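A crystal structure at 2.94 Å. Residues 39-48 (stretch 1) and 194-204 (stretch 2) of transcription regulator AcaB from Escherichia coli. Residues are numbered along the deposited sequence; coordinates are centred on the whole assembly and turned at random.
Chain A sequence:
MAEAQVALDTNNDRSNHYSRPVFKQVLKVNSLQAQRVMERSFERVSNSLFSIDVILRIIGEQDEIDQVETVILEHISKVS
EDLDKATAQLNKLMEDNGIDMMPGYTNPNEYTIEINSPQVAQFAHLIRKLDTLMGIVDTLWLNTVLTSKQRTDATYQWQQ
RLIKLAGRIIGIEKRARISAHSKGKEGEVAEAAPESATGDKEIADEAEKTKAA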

# COMPACT_ATOMS: atom_id res chain seq x y z
N GLU A 39 3.31 -9.31 -1.52
CA GLU A 39 4.19 -9.93 -2.51
C GLU A 39 4.03 -9.31 -3.90
O GLU A 39 5.01 -9.26 -4.65
CB GLU A 39 3.96 -11.43 -2.55
CG GLU A 39 4.55 -12.13 -1.34
CD GLU A 39 4.03 -13.52 -1.15
OE1 GLU A 39 3.27 -14.00 -2.02
OE2 GLU A 39 4.38 -14.15 -0.13
N ARG A 40 2.84 -8.87 -4.28
CA ARG A 40 2.66 -8.34 -5.62
C ARG A 40 2.77 -6.82 -5.70
O ARG A 40 2.90 -6.29 -6.81
CB ARG A 40 1.31 -8.77 -6.22
CG ARG A 40 0.10 -8.62 -5.33
CD ARG A 40 -1.04 -9.51 -5.80
NE ARG A 40 -1.81 -8.92 -6.89
CZ ARG A 40 -3.08 -8.54 -6.80
NH1 ARG A 40 -3.75 -8.71 -5.67
NH2 ARG A 40 -3.69 -8.01 -7.85
N SER A 41 2.74 -6.10 -4.58
CA SER A 41 2.72 -4.65 -4.64
C SER A 41 3.89 -3.95 -3.97
O SER A 41 4.27 -2.87 -4.42
CB SER A 41 1.42 -4.10 -4.04
OG SER A 41 1.50 -4.05 -2.62
N PHE A 42 4.48 -4.52 -2.92
CA PHE A 42 5.37 -3.73 -2.06
C PHE A 42 6.61 -3.26 -2.81
O PHE A 42 6.88 -2.05 -2.89
CB PHE A 42 5.78 -4.53 -0.83
CG PHE A 42 6.64 -3.75 0.13
CD1 PHE A 42 6.06 -2.86 1.02
CD2 PHE A 42 8.01 -3.90 0.13
CE1 PHE A 42 6.84 -2.14 1.90
CE2 PHE A 42 8.80 -3.18 1.01
CZ PHE A 42 8.21 -2.29 1.89
N GLU A 43 7.39 -4.19 -3.35
CA GLU A 43 8.66 -3.81 -3.96
C GLU A 43 8.45 -2.88 -5.15
O GLU A 43 9.28 -1.99 -5.39
CB GLU A 43 9.45 -5.05 -4.37
CG GLU A 43 10.00 -5.81 -3.18
CD GLU A 43 11.14 -6.73 -3.55
OE1 GLU A 43 11.21 -7.14 -4.73
OE2 GLU A 43 11.95 -7.05 -2.66
N ARG A 44 7.36 -3.06 -5.88
CA ARG A 44 7.02 -2.11 -6.94
C ARG A 44 6.69 -0.74 -6.36
O ARG A 44 7.16 0.29 -6.86
CB ARG A 44 5.85 -2.63 -7.76
CG ARG A 44 5.47 -1.73 -8.92
CD ARG A 44 6.62 -1.54 -9.89
NE ARG A 44 6.34 -0.48 -10.85
CZ ARG A 44 6.68 0.79 -10.68
NH1 ARG A 44 7.31 1.16 -9.58
NH2 ARG A 44 6.39 1.69 -11.61
N VAL A 45 5.89 -0.70 -5.29
CA VAL A 45 5.54 0.56 -4.65
C VAL A 45 6.76 1.17 -3.96
O VAL A 45 6.95 2.39 -3.99
CB VAL A 45 4.38 0.35 -3.65
CG1 VAL A 45 4.14 1.59 -2.83
CG2 VAL A 45 3.13 -0.00 -4.40
N SER A 46 7.62 0.34 -3.37
CA SER A 46 8.83 0.84 -2.75
C SER A 46 9.72 1.54 -3.77
O SER A 46 10.27 2.61 -3.50
CB SER A 46 9.59 -0.30 -2.06
OG SER A 46 10.62 0.20 -1.22
N ASN A 47 9.86 0.93 -4.95
CA ASN A 47 10.60 1.53 -6.04
C ASN A 47 9.85 2.72 -6.64
O ASN A 47 10.48 3.68 -7.08
CB ASN A 47 10.88 0.41 -7.05
CG ASN A 47 11.38 0.90 -8.39
OD1 ASN A 47 11.77 2.04 -8.58
ND2 ASN A 47 11.39 -0.01 -9.35
N SER A 48 8.52 2.73 -6.53
CA SER A 48 7.75 3.83 -7.11
C SER A 48 7.90 5.09 -6.28
O SER A 48 8.13 6.18 -6.82
CB SER A 48 6.28 3.45 -7.24
OG SER A 48 5.55 4.48 -7.88
N PRO A 194 15.27 4.97 -13.72
CA PRO A 194 14.49 4.34 -14.78
C PRO A 194 13.25 3.68 -14.21
O PRO A 194 13.25 3.15 -13.09
CB PRO A 194 15.44 3.29 -15.38
CG PRO A 194 16.73 3.42 -14.67
CD PRO A 194 16.67 4.51 -13.66
N GLU A 195 12.17 3.71 -14.99
CA GLU A 195 10.89 3.20 -14.53
C GLU A 195 10.89 1.68 -14.59
O GLU A 195 11.35 1.09 -15.58
CB GLU A 195 9.75 3.74 -15.38
CG GLU A 195 8.42 3.08 -15.08
CD GLU A 195 7.26 3.74 -15.80
OE1 GLU A 195 7.52 4.48 -16.77
OE2 GLU A 195 6.11 3.53 -15.38
N SER A 196 10.41 1.04 -13.53
CA SER A 196 10.32 -0.41 -13.49
C SER A 196 8.97 -0.89 -13.99
O SER A 196 7.95 -0.20 -13.86
CB SER A 196 10.56 -0.95 -12.09
OG SER A 196 11.65 -0.27 -11.47
N ALA A 197 8.98 -2.09 -14.56
CA ALA A 197 7.75 -2.70 -15.03
C ALA A 197 6.83 -3.03 -13.86
O ALA A 197 7.29 -3.27 -12.73
CB ALA A 197 8.05 -3.96 -15.83
N THR A 198 5.54 -3.01 -14.12
CA THR A 198 4.52 -3.36 -13.13
C THR A 198 4.02 -4.75 -13.47
O THR A 198 3.20 -4.92 -14.38
CB THR A 198 3.40 -2.32 -13.12
OG1 THR A 198 3.94 -1.04 -12.76
CG2 THR A 198 2.32 -2.71 -12.13
N GLY A 199 4.52 -5.75 -12.75
CA GLY A 199 4.22 -7.14 -13.07
C GLY A 199 2.80 -7.56 -12.76
O GLY A 199 2.37 -8.62 -13.24
N ASP A 200 2.07 -6.77 -11.99
CA ASP A 200 0.70 -7.09 -11.60
C ASP A 200 -0.25 -6.33 -12.52
O ASP A 200 -0.16 -5.10 -12.61
CB ASP A 200 0.44 -6.74 -10.14
CG ASP A 200 -0.85 -7.33 -9.63
OD1 ASP A 200 -0.89 -8.55 -9.38
OD2 ASP A 200 -1.84 -6.58 -9.49
N LYS A 201 -1.14 -7.05 -13.20
CA LYS A 201 -2.00 -6.40 -14.19
C LYS A 201 -3.03 -5.50 -13.52
O LYS A 201 -3.38 -4.45 -14.08
CB LYS A 201 -2.68 -7.43 -15.09
CG LYS A 201 -3.32 -6.80 -16.32
CD LYS A 201 -4.48 -7.59 -16.88
CE LYS A 201 -5.19 -6.78 -17.95
NZ LYS A 201 -6.52 -6.29 -17.47
N GLU A 202 -3.54 -5.89 -12.35
CA GLU A 202 -4.47 -5.01 -11.64
C GLU A 202 -3.79 -3.69 -11.31
O GLU A 202 -4.38 -2.61 -11.47
CB GLU A 202 -4.96 -5.66 -10.35
CG GLU A 202 -6.06 -6.71 -10.48
CD GLU A 202 -6.76 -6.94 -9.15
OE1 GLU A 202 -7.43 -6.00 -8.67
OE2 GLU A 202 -6.58 -8.02 -8.55
N ILE A 203 -2.55 -3.75 -10.82
CA ILE A 203 -1.83 -2.55 -10.44
C ILE A 203 -1.51 -1.70 -11.66
O ILE A 203 -1.62 -0.46 -11.62
CB ILE A 203 -0.55 -2.93 -9.67
CG1 ILE A 203 -0.92 -3.69 -8.39
CG2 ILE A 203 0.25 -1.69 -9.33
CD1 ILE A 203 0.25 -3.95 -7.46
N ALA A 204 -1.12 -2.33 -12.77
CA ALA A 204 -0.82 -1.59 -13.98
C ALA A 204 -2.06 -0.92 -14.56
O ALA A 204 -1.97 0.18 -15.11
CB ALA A 204 -0.18 -2.50 -15.02

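Residues 39-48 lie within a helix, and residues 194-204 run past it as an extended segment that turns into a second helix at K201. Two arginines, R40 and R44, one turn apart and both directed toward the second stretch, supply all the hydrogen-bond donors that cross the contact.

R40 makes the larger set of bonds, three of the four that cross the contact. Its NE donates to OD1 of D200 at 2.7 Å with a nearly linear N-H...O angle of 168°, while R40 NH2 reaches D200 OD2 at 2.9 Å with a more bent angle of 137°. The carboxylate thus meets the guanidinium along its NE/NH2 edge, near the plane of the group, and forms a two-pronged salt bridge. R40 NH2 also makes a weak hydrogen bond to E202 OE2 (3.0 Å, 145°), a second salt bridge that leaves this nitrogen shared between two carboxylates.

D200 is itself doubly employed. It occupies the N-cap position of the second helix, where the first backbone amides lack acceptors from a preceding turn, and its OD2 accepts from I203 N at 3.2 Å. OD2 therefore receives both the capping amide and R40 NH2, whereas OD1 takes R40 NE, so that one side chain ties the start of this helix to the other stretch. Beside this charged cluster, CD1 of I203 packs 3.6 Å from S41 CB and equally close to R40 O, so that the buried I203 packs against the S41 side chain and the R40 backbone next to the salt bridges.

R44 is engaged differently, by neutral groups at close range. NE donates to T198 OG1 (3.1 Å, 148°), which lies at the edge of the guanidinium. The peptide carbonyl of S196 is near as well, but its oxygen is poorly placed to accept: R44 NH2 and S196 O are 3.3 Å apart with an unfavourable angle, and the S196 C atom sits over one face of the guanidinium. This is packing against the planar group rather than a bond. R44 CD also touches A197 O at 3.4 Å. The carboxylate of E195 approaches from the edge, but the 4.2 Å between R44 NH2 and E195 OE2 is too long for a salt bridge; both atoms are hydrogen-bonded elsewhere in the structure.

At the far end of the contact, the CA-to-CB bond of N47 points toward the second stretch, and the modelled separation of N47 ND2 and S196 OG is only 2.2 Å. That is a clash, and at 2.94 Å resolution no interaction can be inferred from it.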